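Long-range contacts in serine protease pet (Escherichia coli, PDB 4OM9), which probably cleaves host proteins as a secreted autotransporter serine protease, an enterotoxin of enteroaggregative Escherichia coli: residues S210-F215 with G226-I231; I472-V477 with I497-I502; L514-H519 with A599-N604. All coordinates share one frame; numbering follows the deposited sequence.

Contact 1 (S210-F215 with G226-I231); sequences SGVYVF and GTTHGI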
ATOM      1  N   SER A 210      11.014 -12.818 -31.660  1.00 27.54           N
ATOM      2  CA  SER A 210      10.267 -12.331 -30.492  1.00 24.97           C
ATOM      3  C   SER A 210       8.771 -12.398 -30.776  1.00 25.44           C
ATOM      4  O   SER A 210       8.360 -12.339 -31.933  1.00 28.24           O
ATOM      5  CB  SER A 210      10.695 -10.903 -30.103  1.00 26.15           C
ATOM      6  OG  SER A 210      10.585  -9.965 -31.172  1.00 29.56           O
ATOM      7  N   GLY A 211       7.963 -12.552 -29.736  1.00 24.52           N
ATOM      8  CA  GLY A 211       6.533 -12.734 -29.899  1.00 24.51           C
ATOM      9  C   GLY A 211       5.761 -11.437 -30.158  1.00 24.96           C
ATOM     10  O   GLY A 211       6.098 -10.371 -29.651  1.00 25.15           O
ATOM     11  N   VAL A 212       4.733 -11.552 -30.994  1.00 32.68           N
ATOM     12  CA  VAL A 212       3.923 -10.439 -31.432  1.00 30.60           C
ATOM     13  C   VAL A 212       2.511 -10.684 -30.912  1.00 34.26           C
ATOM     14  O   VAL A 212       1.965 -11.781 -31.074  1.00 31.94           O
ATOM     15  CB  VAL A 212       3.938 -10.317 -32.981  1.00 35.30           C
ATOM     16  CG1 VAL A 212       2.952  -9.263 -33.462  1.00 34.88           C
ATOM     17  CG2 VAL A 212       5.360 -10.030 -33.489  1.00 33.12           C
ATOM     18  N   TYR A 213       1.921  -9.682 -30.269  1.00 31.91           N
ATOM     19  CA  TYR A 213       0.655  -9.886 -29.572  1.00 32.29           C
ATOM     20  C   TYR A 213      -0.477  -9.078 -30.165  1.00 34.45           C
ATOM     21  O   TYR A 213      -0.289  -7.983 -30.696  1.00 37.06           O
ATOM     22  CB  TYR A 213       0.779  -9.539 -28.079  1.00 33.47           C
ATOM     23  CG  TYR A 213       1.713 -10.434 -27.304  1.00 32.38           C
ATOM     24  CD1 TYR A 213       3.085 -10.198 -27.309  1.00 32.90           C
ATOM     25  CD2 TYR A 213       1.229 -11.504 -26.547  1.00 29.20           C
ATOM     26  CE1 TYR A 213       3.952 -11.010 -26.598  1.00 29.44           C
ATOM     27  CE2 TYR A 213       2.092 -12.322 -25.825  1.00 26.38           C
ATOM     28  CZ  TYR A 213       3.452 -12.069 -25.866  1.00 29.53           C
ATOM     29  OH  TYR A 213       4.349 -12.851 -25.182  1.00 30.81           O
ATOM     30  N   VAL A 214      -1.677  -9.598 -30.017  1.00 27.47           N
ATOM     31  CA  VAL A 214      -2.813  -8.978 -30.638  1.00 29.00           C
ATOM     32  C   VAL A 214      -4.014  -9.311 -29.752  1.00 29.44           C
ATOM     33  O   VAL A 214      -3.988 -10.305 -29.043  1.00 32.50           O
ATOM     34  CB  VAL A 214      -2.896  -9.465 -32.104  1.00 32.24           C
ATOM     35  CG1 VAL A 214      -4.200 -10.122 -32.423  1.00 31.53           C
ATOM     36  CG2 VAL A 214      -2.540  -8.343 -33.058  1.00 28.98           C
ATOM     37  N   PHE A 215      -5.023  -8.452 -29.706  1.00 32.04           N
ATOM     38  CA  PHE A 215      -6.009  -8.535 -28.633  1.00 34.16           C
ATOM     39  C   PHE A 215      -7.402  -8.897 -29.124  1.00 34.19           C
ATOM     40  O   PHE A 215      -8.011  -8.171 -29.915  1.00 38.63           O
ATOM     41  CB  PHE A 215      -6.042  -7.210 -27.868  1.00 34.39           C
ATOM     42  CG  PHE A 215      -7.046  -7.165 -26.741  1.00 35.68           C
ATOM     43  CD1 PHE A 215      -6.731  -7.670 -25.486  1.00 37.75           C
ATOM     44  CD2 PHE A 215      -8.291  -6.581 -26.929  1.00 43.02           C
ATOM     45  CE1 PHE A 215      -7.647  -7.616 -24.441  1.00 38.32           C
ATOM     46  CE2 PHE A 215      -9.212  -6.517 -25.893  1.00 41.31           C
ATOM     47  CZ  PHE A 215      -8.884  -7.043 -24.637  1.00 44.14           C
ATOM     48  N   GLY A 226       1.990 -14.275 -33.529  1.00 30.03           N
ATOM     49  CA  GLY A 226       3.038 -15.051 -34.162  1.00 27.48           C
ATOM     50  C   GLY A 226       4.387 -14.606 -33.634  1.00 27.62           C
ATOM     51  O   GLY A 226       4.471 -14.078 -32.529  1.00 25.24           O
ATOM     52  N   THR A 227       5.428 -14.795 -34.443  1.00 26.72           N
ATOM     53  CA  THR A 227       6.800 -14.539 -34.028  1.00 29.22           C
ATOM     54  C   THR A 227       7.522 -13.748 -35.101  1.00 29.27           C
ATOM     55  O   THR A 227       7.282 -13.927 -36.312  1.00 28.92           O
ATOM     56  CB  THR A 227       7.572 -15.859 -33.738  1.00 28.23           C
ATOM     57  OG1 THR A 227       7.455 -16.743 -34.858  1.00 30.07           O
ATOM     58  CG2 THR A 227       6.978 -16.537 -32.555  1.00 27.77           C
ATOM     59  N   THR A 228       8.421 -12.880 -34.667  1.00 31.91           N
ATOM     60  CA  THR A 228       9.003 -11.906 -35.578  1.00 35.19           C
ATOM     61  C   THR A 228       9.987 -12.510 -36.577  1.00 33.01           C
ATOM     62  O   THR A 228      10.998 -13.093 -36.192  1.00 35.32           O
ATOM     63  CB  THR A 228       9.695 -10.811 -34.793  1.00 31.72           C
ATOM     64  OG1 THR A 228       8.729 -10.197 -33.943  1.00 33.86           O
ATOM     65  CG2 THR A 228      10.299  -9.773 -35.717  1.00 31.95           C
ATOM     66  N   HIS A 229       9.694 -12.322 -37.861  1.00 30.90           N
ATOM     67  CA  HIS A 229      10.477 -12.934 -38.949  1.00 33.78           C
ATOM     68  C   HIS A 229      11.561 -12.046 -39.554  1.00 30.87           C
ATOM     69  O   HIS A 229      12.677 -12.503 -39.787  1.00 33.37           O
ATOM     70  CB  HIS A 229       9.565 -13.386 -40.078  1.00 29.41           C
ATOM     71  CG  HIS A 229      10.310 -13.826 -41.298  1.00 34.90           C
ATOM     72  ND1 HIS A 229      10.858 -15.087 -41.421  1.00 38.66           N
ATOM     73  CD2 HIS A 229      10.614 -13.175 -42.444  1.00 37.00           C
ATOM     74  CE1 HIS A 229      11.463 -15.192 -42.587  1.00 38.46           C
ATOM     75  NE2 HIS A 229      11.329 -14.044 -43.232  1.00 37.28           N
ATOM     76  N   GLY A 230      11.228 -10.795 -39.857  1.00 29.09           N
ATOM     77  CA  GLY A 230      12.207  -9.888 -40.445  1.00 35.50           C
ATOM     78  C   GLY A 230      11.686  -8.500 -40.755  1.00 35.43           C
ATOM     79  O   GLY A 230      10.533  -8.197 -40.472  1.00 31.79           O
ATOM     80  N   ILE A 231      12.540  -7.661 -41.339  1.00 34.91           N
ATOM     81  CA  ILE A 231      12.164  -6.294 -41.678  1.00 41.44           C
ATOM     82  C   ILE A 231      12.462  -5.900 -43.133  1.00 45.89           C
ATOM     83  O   ILE A 231      13.284  -6.519 -43.805  1.00 47.40           O
ATOM     84  CB  ILE A 231      12.875  -5.260 -40.761  1.00 41.50           C
ATOM     85  CG1 ILE A 231      14.297  -4.966 -41.254  1.00 45.14           C
ATOM     86  CG2 ILE A 231      12.875  -5.721 -39.304  1.00 41.00           C
ATOM     87  CD1 ILE A 231      15.232  -6.145 -41.172  1.00 46.43           C
TER
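Gly211 and Thr227 form an antiparallel non-hydrogen-bonded pair, and next to them Val212 and Gly226 form a hydrogen-bonded pair, on two strand segments whose directions differ by 130°. They belong to the beta hairpin of strands 211-216 and 221-232 in the protease domain. The sequence and clan are consistent with a chymotrypsin-like barrel. Val212 N donates to Gly226 O at 3.0 Å. The return bond, Gly226 N to Val212 O, is weak at 3.5 Å.

At the open end of the hairpin, Ser210 O takes two donors from Thr228. Thr228 N donates to Ser210 O at 2.8 Å, with an N-H...O angle of 148°. Thr228 OG1 donates to Ser210 O at 3.0 Å, from above the carbonyl plane. This OG1 lies anti to its own carbonyl carbon and beside its own N (chi1 -59°), which puts both donors at the same oxygen. Thr227 CA also approaches Ser210 O, in a CA-H...O contact.

Ser210 OG lies beside the Thr228 side chain. It sits between its own N and carbonyl carbon (chi1 55°) and is hydrogen-bonded to Asp207 O. Asp207 and Gly209 belong to the GDSG sequence that carries the nucleophilic serine in this clan. The hairpin therefore probably starts directly beside the active site. Thr227 OG1 is bonded to Thr69 O, which links the hairpin to strand 66-70.

On the face that carries Val212, the Val212 and Thr228 side chains cross at about a right angle. Arg149 of strand 143-151 touches both. Between these two side chains the touch is made by one methyl group: Val212 CG2 lies 3.4 Å from Thr228 OG1.

Contact 2 (I472-V477 with I497-I502); sequences IYHGNV and ILDGDI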
ATOM      1  N   ILE A 472      13.426  -5.295   4.515  1.00 27.93           N
ATOM      2  CA  ILE A 472      12.088  -4.972   4.041  1.00 27.68           C
ATOM      3  C   ILE A 472      11.366  -6.216   3.526  1.00 26.85           C
ATOM      4  O   ILE A 472      11.858  -6.892   2.643  1.00 26.54           O
ATOM      5  CB  ILE A 472      12.113  -3.910   2.929  1.00 28.14           C
ATOM      6  CG1 ILE A 472      13.009  -2.741   3.339  1.00 30.23           C
ATOM      7  CG2 ILE A 472      10.695  -3.432   2.636  1.00 28.07           C
ATOM      8  CD1 ILE A 472      13.004  -1.567   2.351  1.00 29.81           C
ATOM      9  N   TYR A 473      10.201  -6.504   4.103  1.00 29.06           N
ATOM     10  CA  TYR A 473       9.320  -7.529   3.574  1.00 26.90           C
ATOM     11  C   TYR A 473       8.442  -6.853   2.539  1.00 28.77           C
ATOM     12  O   TYR A 473       7.673  -5.934   2.876  1.00 30.83           O
ATOM     13  CB  TYR A 473       8.484  -8.183   4.681  1.00 26.64           C
ATOM     14  CG  TYR A 473       7.475  -9.198   4.180  1.00 27.07           C
ATOM     15  CD1 TYR A 473       7.866 -10.250   3.333  1.00 25.07           C
ATOM     16  CD2 TYR A 473       6.137  -9.128   4.571  1.00 26.18           C
ATOM     17  CE1 TYR A 473       6.945 -11.180   2.878  1.00 24.71           C
ATOM     18  CE2 TYR A 473       5.207 -10.048   4.121  1.00 26.03           C
ATOM     19  CZ  TYR A 473       5.614 -11.079   3.280  1.00 28.28           C
ATOM     20  OH  TYR A 473       4.684 -11.994   2.824  1.00 27.47           O
ATOM     21  N   HIS A 474       8.603  -7.269   1.279  1.00 25.80           N
ATOM     22  CA  HIS A 474       7.841  -6.734   0.163  1.00 25.92           C
ATOM     23  C   HIS A 474       6.488  -7.441  -0.011  1.00 25.61           C
ATOM     24  O   HIS A 474       5.642  -6.979  -0.770  1.00 25.81           O
ATOM     25  CB  HIS A 474       8.629  -6.862  -1.141  1.00 25.86           C
ATOM     26  CG  HIS A 474       9.801  -5.926  -1.276  1.00 27.85           C
ATOM     27  ND1 HIS A 474       9.684  -4.550  -1.210  1.00 27.13           N
ATOM     28  CD2 HIS A 474      11.100  -6.183  -1.573  1.00 26.49           C
ATOM     29  CE1 HIS A 474      10.874  -4.001  -1.414  1.00 27.64           C
ATOM     30  NE2 HIS A 474      11.744  -4.967  -1.637  1.00 27.26           N
ATOM     31  N   GLY A 475       6.293  -8.578   0.657  1.00 27.51           N
ATOM     32  CA  GLY A 475       5.091  -9.381   0.457  1.00 29.68           C
ATOM     33  C   GLY A 475       3.935  -9.022   1.382  1.00 31.50           C
ATOM     34  O   GLY A 475       3.993  -8.023   2.113  1.00 28.25           O
ATOM     35  N   ASN A 476       2.884  -9.840   1.380  1.00 31.00           N
ATOM     36  CA  ASN A 476       1.734  -9.553   2.233  1.00 30.45           C
ATOM     37  C   ASN A 476       1.514 -10.557   3.376  1.00 31.95           C
ATOM     38  O   ASN A 476       2.202 -11.573   3.484  1.00 29.87           O
ATOM     39  CB  ASN A 476       0.459  -9.478   1.399  1.00 31.33           C
ATOM     40  CG  ASN A 476       0.648  -8.700   0.123  1.00 33.01           C
ATOM     41  OD1 ASN A 476       0.897  -7.496   0.153  1.00 34.01           O
ATOM     42  ND2 ASN A 476       0.532  -9.390  -1.021  1.00 30.11           N
ATOM     43  N   VAL A 477       0.553 -10.221   4.233  1.00 28.24           N
ATOM     44  CA  VAL A 477       0.040 -11.097   5.264  1.00 28.13           C
ATOM     45  C   VAL A 477      -1.477 -10.981   5.297  1.00 31.47           C
ATOM     46  O   VAL A 477      -2.030  -9.870   5.334  1.00 32.29           O
ATOM     47  CB  VAL A 477       0.597 -10.747   6.683  1.00 27.19           C
ATOM     48  CG1 VAL A 477      -0.061 -11.623   7.748  1.00 27.18           C
ATOM     49  CG2 VAL A 477       2.102 -10.892   6.730  1.00 27.39           C
ATOM     50  N   ILE A 497      10.676  -3.540   8.192  1.00 28.77           N
ATOM     51  CA  ILE A 497       9.922  -2.627   7.342  1.00 28.97           C
ATOM     52  C   ILE A 497       8.927  -3.384   6.461  1.00 28.49           C
ATOM     53  O   ILE A 497       9.315  -4.237   5.681  1.00 27.76           O
ATOM     54  CB  ILE A 497      10.878  -1.807   6.463  1.00 30.65           C
ATOM     55  CG1 ILE A 497      11.872  -1.057   7.353  1.00 32.05           C
ATOM     56  CG2 ILE A 497      10.100  -0.848   5.568  1.00 31.06           C
ATOM     57  CD1 ILE A 497      13.260  -0.913   6.750  1.00 32.14           C
ATOM     58  N   LEU A 498       7.642  -3.097   6.612  1.00 28.31           N
ATOM     59  CA  LEU A 498       6.625  -3.770   5.814  1.00 27.80           C
ATOM     60  C   LEU A 498       6.175  -2.840   4.694  1.00 29.58           C
ATOM     61  O   LEU A 498       5.694  -1.716   4.975  1.00 30.87           O
ATOM     62  CB  LEU A 498       5.437  -4.190   6.676  1.00 27.75           C
ATOM     63  CG  LEU A 498       5.513  -5.441   7.580  1.00 31.44           C
ATOM     64  CD1 LEU A 498       6.866  -6.210   7.511  1.00 28.10           C
ATOM     65  CD2 LEU A 498       5.140  -5.110   9.014  1.00 27.82           C
ATOM     66  N   ASP A 499       6.359  -3.317   3.456  1.00 34.49           N
ATOM     67  CA  ASP A 499       6.122  -2.616   2.175  1.00 38.62           C
ATOM     68  C   ASP A 499       4.852  -3.046   1.477  1.00 37.12           C
ATOM     69  O   ASP A 499       4.488  -2.493   0.420  1.00 36.91           O
ATOM     70  CB  ASP A 499       7.261  -2.909   1.178  1.00 41.85           C
ATOM     71  CG  ASP A 499       7.983  -1.685   0.760  1.00 41.87           C
ATOM     72  OD1 ASP A 499       7.664  -0.633   1.331  1.00 51.85           O
ATOM     73  OD2 ASP A 499       8.873  -1.763  -0.105  1.00 42.31           O
ATOM     74  N   GLY A 500       4.256  -4.120   1.988  1.00 28.85           N
ATOM     75  CA  GLY A 500       3.084  -4.711   1.370  1.00 28.44           C
ATOM     76  C   GLY A 500       1.870  -4.566   2.262  1.00 29.95           C
ATOM     77  O   GLY A 500       1.908  -3.857   3.264  1.00 29.29           O
ATOM     78  N   ASP A 501       0.791  -5.245   1.895  1.00 30.25           N
ATOM     79  CA  ASP A 501      -0.432  -5.206   2.682  1.00 33.36           C
ATOM     80  C   ASP A 501      -0.378  -6.211   3.825  1.00 31.88           C
ATOM     81  O   ASP A 501      -0.001  -7.383   3.633  1.00 28.55           O
ATOM     82  CB  ASP A 501      -1.648  -5.478   1.792  1.00 33.48           C
ATOM     83  CG  ASP A 501      -1.843  -4.412   0.764  1.00 33.93           C
ATOM     84  OD1 ASP A 501      -1.930  -3.226   1.160  1.00 37.21           O
ATOM     85  OD2 ASP A 501      -1.887  -4.743  -0.441  1.00 39.91           O
ATOM     86  N   ILE A 502      -0.765  -5.744   5.004  1.00 32.36           N
ATOM     87  CA  ILE A 502      -0.750  -6.544   6.211  1.00 30.03           C
ATOM     88  C   ILE A 502      -2.125  -6.600   6.854  1.00 34.91           C
ATOM     89  O   ILE A 502      -2.636  -5.581   7.342  1.00 34.68           O
ATOM     90  CB  ILE A 502       0.234  -5.996   7.246  1.00 27.95           C
ATOM     91  CG1 ILE A 502       1.644  -5.945   6.663  1.00 29.70           C
ATOM     92  CG2 ILE A 502       0.230  -6.895   8.477  1.00 27.93           C
ATOM     93  CD1 ILE A 502       2.287  -7.359   6.532  1.00 30.20           C
TER
HETATM   94  O   HOH W   1       5.065  -6.288   4.021  1.00 30.72           O
HETATM   95  O   HOH W   2       5.751  -4.292  -1.871  1.00 30.72           O
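Ile472 lies on Ile497, with CG1 of Ile472 3.9 Å from CD1 of Ile497, as like residues do on successive turns of the right-handed beta-helix of autotransporter passengers. The two side chains cross obliquely, and Tyr620 touches both. On the other face, Leu498 CD1 comes up to Tyr473 CB at 3.8 Å. Beyond the turn, Ile502 CD1 meets Val477 CG2 at 3.5 Å.

The backbones run parallel in register. Tyr473 N donates to Ile497 O, and Asp499 N to Tyr473 O. At the corner, water 1 bridges the two segments. It donates to Tyr473 O and Gly475 O and accepts from Gly500 N. Asn476 then takes over with its side chain: its OD1 accepts Asp501 N at 2.8 Å, in the amide plane and on a lone pair. Val477 N to Asp501 O resumes the backbone pairing.

At the polar edge, His474 and Asp499 lie side by side. The bond from His474 ND1 to Asp499 OD2 is weak (3.1 Å, 121° at the hydrogen). Their stronger partners are elsewhere: Asp622 for His474 and His519 for Asp499. The Tyr473 ring folds back over its own turn, with Gly475 N over its centre, and Tyr473 OH donates to Asn476 O at 2.6 Å.

Contact 3 (L514-H519 with A599-N604); sequences LVMQGH and ADVEGN
Met516 and Val601 meet in a small apolar packing contact inside the beta-helix, between strands that are not paired with each other. No hydrogen bond joins the two segments. Strands 514-520 and 599-608 both pair with strand 576-583, the first antiparallel and the second parallel. The contact joins two strands of the beta-helix through side chains.

Met516 does the reaching. Its CG is anti to its carbonyl carbon (chi1 -58°), and the chain beyond is extended, which carries the sulfur across to the other strand. Met516 SD rests against both branches of Val601, 3.9 Å from CG2 and 4.0 Å from CG1. The two side chains cross at about a right angle. Phe581 and Leu586 also touch the Met516 side chain.

Ala599 makes the second half of the contact. The backbones come close here: Gln517 CA and Ala599 CA are 4.5 Å apart. Ala599 CB sits 3.7 Å from Met516 O and 3.8 Å from Gln517 CA. Phe581 touches Ala599 as well as Met516, and so borders both halves.

The polar groups turn elsewhere. Gln517 points away from Ala599. Gln517 NE2 donates to Gly518 O at 2.9 Å and also to Asp499 OD1, and its OE1 accepts Tyr620 N. This fixes both ends of the amide. On the other strand, Ala599 and Val601 point toward the 514-519 segment. Asp600 and Glu602, which alternate with them, form salt bridges to Arg582.

The chain then turns a corner at Gly603. Apolar side chains packed inside the coil, and short parallel strands joined at corners, are characteristic of the right-handed beta-helix of autotransporter passenger domains.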
ATOM      1  N   LEU A 514       9.612  -1.419  14.266  1.00 32.02           N
ATOM      2  CA  LEU A 514       8.723  -1.724  13.172  1.00 31.92           C
ATOM      3  C   LEU A 514       8.442  -0.449  12.372  1.00 35.01           C
ATOM      4  O   LEU A 514       8.273   0.643  12.937  1.00 31.86           O
ATOM      5  CB  LEU A 514       7.412  -2.324  13.669  1.00 33.94           C
ATOM      6  CG  LEU A 514       6.550  -2.874  12.524  1.00 36.07           C
ATOM      7  CD1 LEU A 514       7.054  -4.255  12.123  1.00 31.76           C
ATOM      8  CD2 LEU A 514       5.091  -2.933  12.906  1.00 34.68           C
ATOM      9  N   VAL A 515       8.401  -0.617  11.057  1.00 36.30           N
ATOM     10  CA  VAL A 515       8.089   0.449  10.117  1.00 36.30           C
ATOM     11  C   VAL A 515       7.038  -0.032   9.141  1.00 33.78           C
ATOM     12  O   VAL A 515       7.194  -1.087   8.513  1.00 32.92           O
ATOM     13  CB  VAL A 515       9.316   0.896   9.332  1.00 34.99           C
ATOM     14  CG1 VAL A 515       8.908   1.849   8.228  1.00 33.01           C
ATOM     15  CG2 VAL A 515      10.316   1.552  10.275  1.00 36.09           C
ATOM     16  N   MET A 516       5.945   0.712   9.066  1.00 33.52           N
ATOM     17  CA  MET A 516       4.928   0.492   8.062  1.00 37.03           C
ATOM     18  C   MET A 516       4.963   1.668   7.085  1.00 36.33           C
ATOM     19  O   MET A 516       4.950   2.848   7.497  1.00 38.13           O
ATOM     20  CB  MET A 516       3.537   0.358   8.691  1.00 35.65           C
ATOM     21  CG  MET A 516       3.376  -0.755   9.706  1.00 38.18           C
ATOM     22  SD  MET A 516       1.794  -0.555  10.554  1.00 39.86           S
ATOM     23  CE  MET A 516       1.830  -1.920  11.705  1.00 43.80           C
ATOM     24  N   GLN A 517       5.010   1.345   5.798  1.00 31.96           N
ATOM     25  CA  GLN A 517       5.086   2.353   4.747  1.00 35.25           C
ATOM     26  C   GLN A 517       4.548   1.812   3.445  1.00 33.40           C
ATOM     27  O   GLN A 517       4.419   0.590   3.282  1.00 31.38           O
ATOM     28  CB  GLN A 517       6.533   2.818   4.536  1.00 37.49           C
ATOM     29  CG  GLN A 517       7.438   1.719   3.972  1.00 36.89           C
ATOM     30  CD  GLN A 517       8.717   2.258   3.335  1.00 35.24           C
ATOM     31  OE1 GLN A 517       9.556   2.873   4.003  1.00 32.27           O
ATOM     32  NE2 GLN A 517       8.879   1.999   2.030  1.00 34.33           N
ATOM     33  N   GLY A 518       4.274   2.718   2.504  1.00 31.59           N
ATOM     34  CA  GLY A 518       3.918   2.319   1.156  1.00 31.29           C
ATOM     35  C   GLY A 518       5.111   1.771   0.379  1.00 30.88           C
ATOM     36  O   GLY A 518       6.238   1.713   0.878  1.00 30.86           O
ATOM     37  N   HIS A 519       4.870   1.377  -0.862  1.00 32.71           N
ATOM     38  CA  HIS A 519       5.943   0.822  -1.677  1.00 34.04           C
ATOM     39  C   HIS A 519       6.207   1.702  -2.892  1.00 31.05           C
ATOM     40  O   HIS A 519       5.284   2.057  -3.645  1.00 31.37           O
ATOM     41  CB  HIS A 519       5.613  -0.625  -2.107  1.00 31.10           C
ATOM     42  CG  HIS A 519       6.546  -1.180  -3.142  1.00 29.64           C
ATOM     43  ND1 HIS A 519       7.852  -1.543  -2.857  1.00 28.81           N
ATOM     44  CD2 HIS A 519       6.366  -1.439  -4.462  1.00 28.92           C
ATOM     45  CE1 HIS A 519       8.431  -1.985  -3.960  1.00 28.65           C
ATOM     46  NE2 HIS A 519       7.549  -1.936  -4.947  1.00 28.70           N
ATOM     47  N   ALA A 599       1.322   4.673   3.979  1.00 33.49           N
ATOM     48  CA  ALA A 599       0.722   3.626   4.788  1.00 33.16           C
ATOM     49  C   ALA A 599      -0.670   4.067   5.247  1.00 35.50           C
ATOM     50  O   ALA A 599      -0.875   5.205   5.664  1.00 38.37           O
ATOM     51  CB  ALA A 599       1.596   3.284   5.993  1.00 32.34           C
ATOM     52  N   ASP A 600      -1.620   3.152   5.130  1.00 33.95           N
ATOM     53  CA  ASP A 600      -2.983   3.335   5.578  1.00 34.68           C
ATOM     54  C   ASP A 600      -3.177   2.334   6.713  1.00 34.25           C
ATOM     55  O   ASP A 600      -3.391   1.143   6.462  1.00 34.20           O
ATOM     56  CB  ASP A 600      -3.953   3.094   4.416  1.00 35.59           C
ATOM     57  CG  ASP A 600      -5.404   3.377   4.765  1.00 38.76           C
ATOM     58  OD1 ASP A 600      -5.873   3.036   5.874  1.00 38.56           O
ATOM     59  OD2 ASP A 600      -6.100   3.935   3.889  1.00 48.39           O
ATOM     60  N   VAL A 601      -3.071   2.828   7.952  1.00 34.45           N
ATOM     61  CA  VAL A 601      -3.027   1.975   9.136  1.00 33.70           C
ATOM     62  C   VAL A 601      -4.277   2.086   9.983  1.00 36.52           C
ATOM     63  O   VAL A 601      -4.688   3.183  10.337  1.00 37.15           O
ATOM     64  CB  VAL A 601      -1.820   2.301  10.048  1.00 33.02           C
ATOM     65  CG1 VAL A 601      -1.737   1.264  11.163  1.00 32.84           C
ATOM     66  CG2 VAL A 601      -0.538   2.329   9.268  1.00 32.49           C
ATOM     67  N   GLU A 602      -4.849   0.942  10.337  1.00 37.61           N
ATOM     68  CA  GLU A 602      -6.033   0.918  11.160  1.00 40.76           C
ATOM     69  C   GLU A 602      -6.025  -0.246  12.161  1.00 41.87           C
ATOM     70  O   GLU A 602      -5.957  -1.435  11.802  1.00 41.41           O
ATOM     71  CB  GLU A 602      -7.268   0.841  10.286  1.00 39.50           C
ATOM     72  CG  GLU A 602      -8.567   0.520  10.978  1.00 48.11           C
ATOM     73  CD  GLU A 602      -9.787   0.996  10.191  1.00 60.02           C
ATOM     74  OE1 GLU A 602      -9.705   1.079   8.941  1.00 54.72           O
ATOM     75  OE2 GLU A 602     -10.816   1.316  10.836  1.00 65.45           O
ATOM     76  N   GLY A 603      -6.094   0.128  13.427  1.00 37.45           N
ATOM     77  CA  GLY A 603      -6.296  -0.800  14.513  1.00 36.52           C
ATOM     78  C   GLY A 603      -5.850  -0.158  15.822  1.00 36.99           C
ATOM     79  O   GLY A 603      -5.370   0.978  15.822  1.00 35.15           O
ATOM     80  N   ASN A 604      -5.993  -0.872  16.935  1.00 36.06           N
ATOM     81  CA  ASN A 604      -5.641  -0.300  18.236  1.00 37.47           C
ATOM     82  C   ASN A 604      -4.193  -0.501  18.656  1.00 36.36           C
ATOM     83  O   ASN A 604      -3.651  -1.583  18.540  1.00 38.81           O
ATOM     84  CB  ASN A 604      -6.574  -0.847  19.323  1.00 40.49           C
ATOM     85  CG  ASN A 604      -7.937  -0.206  19.256  1.00 42.25           C
ATOM     86  OD1 ASN A 604      -8.075   0.864  18.659  1.00 43.92           O
ATOM     87  ND2 ASN A 604      -8.953  -0.853  19.833  1.00 46.19           N
TER

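All three contacts are buried, but in different parts of the molecule. Contact 1 holds a hairpin of the protease domain, and its centre lies about 36 Å from the centre of the chain. Its nearest atoms are about 25 Å from contact 2 and 23 Å from contact 3. Contacts 2 and 3 both lie in the beta-helix near the chain centre and touch: strands 496-498 and 514-520 are neighbours, and Leu498 N probably bonds to Val515 O. Contact 1 is mostly backbone and hydroxyl bonding. Contact 2 mixes parallel pairing, water and apolar side-chain contacts. Contact 3 is packing alone. Asp499 and His519 probably share a hydrogen bond between the last two.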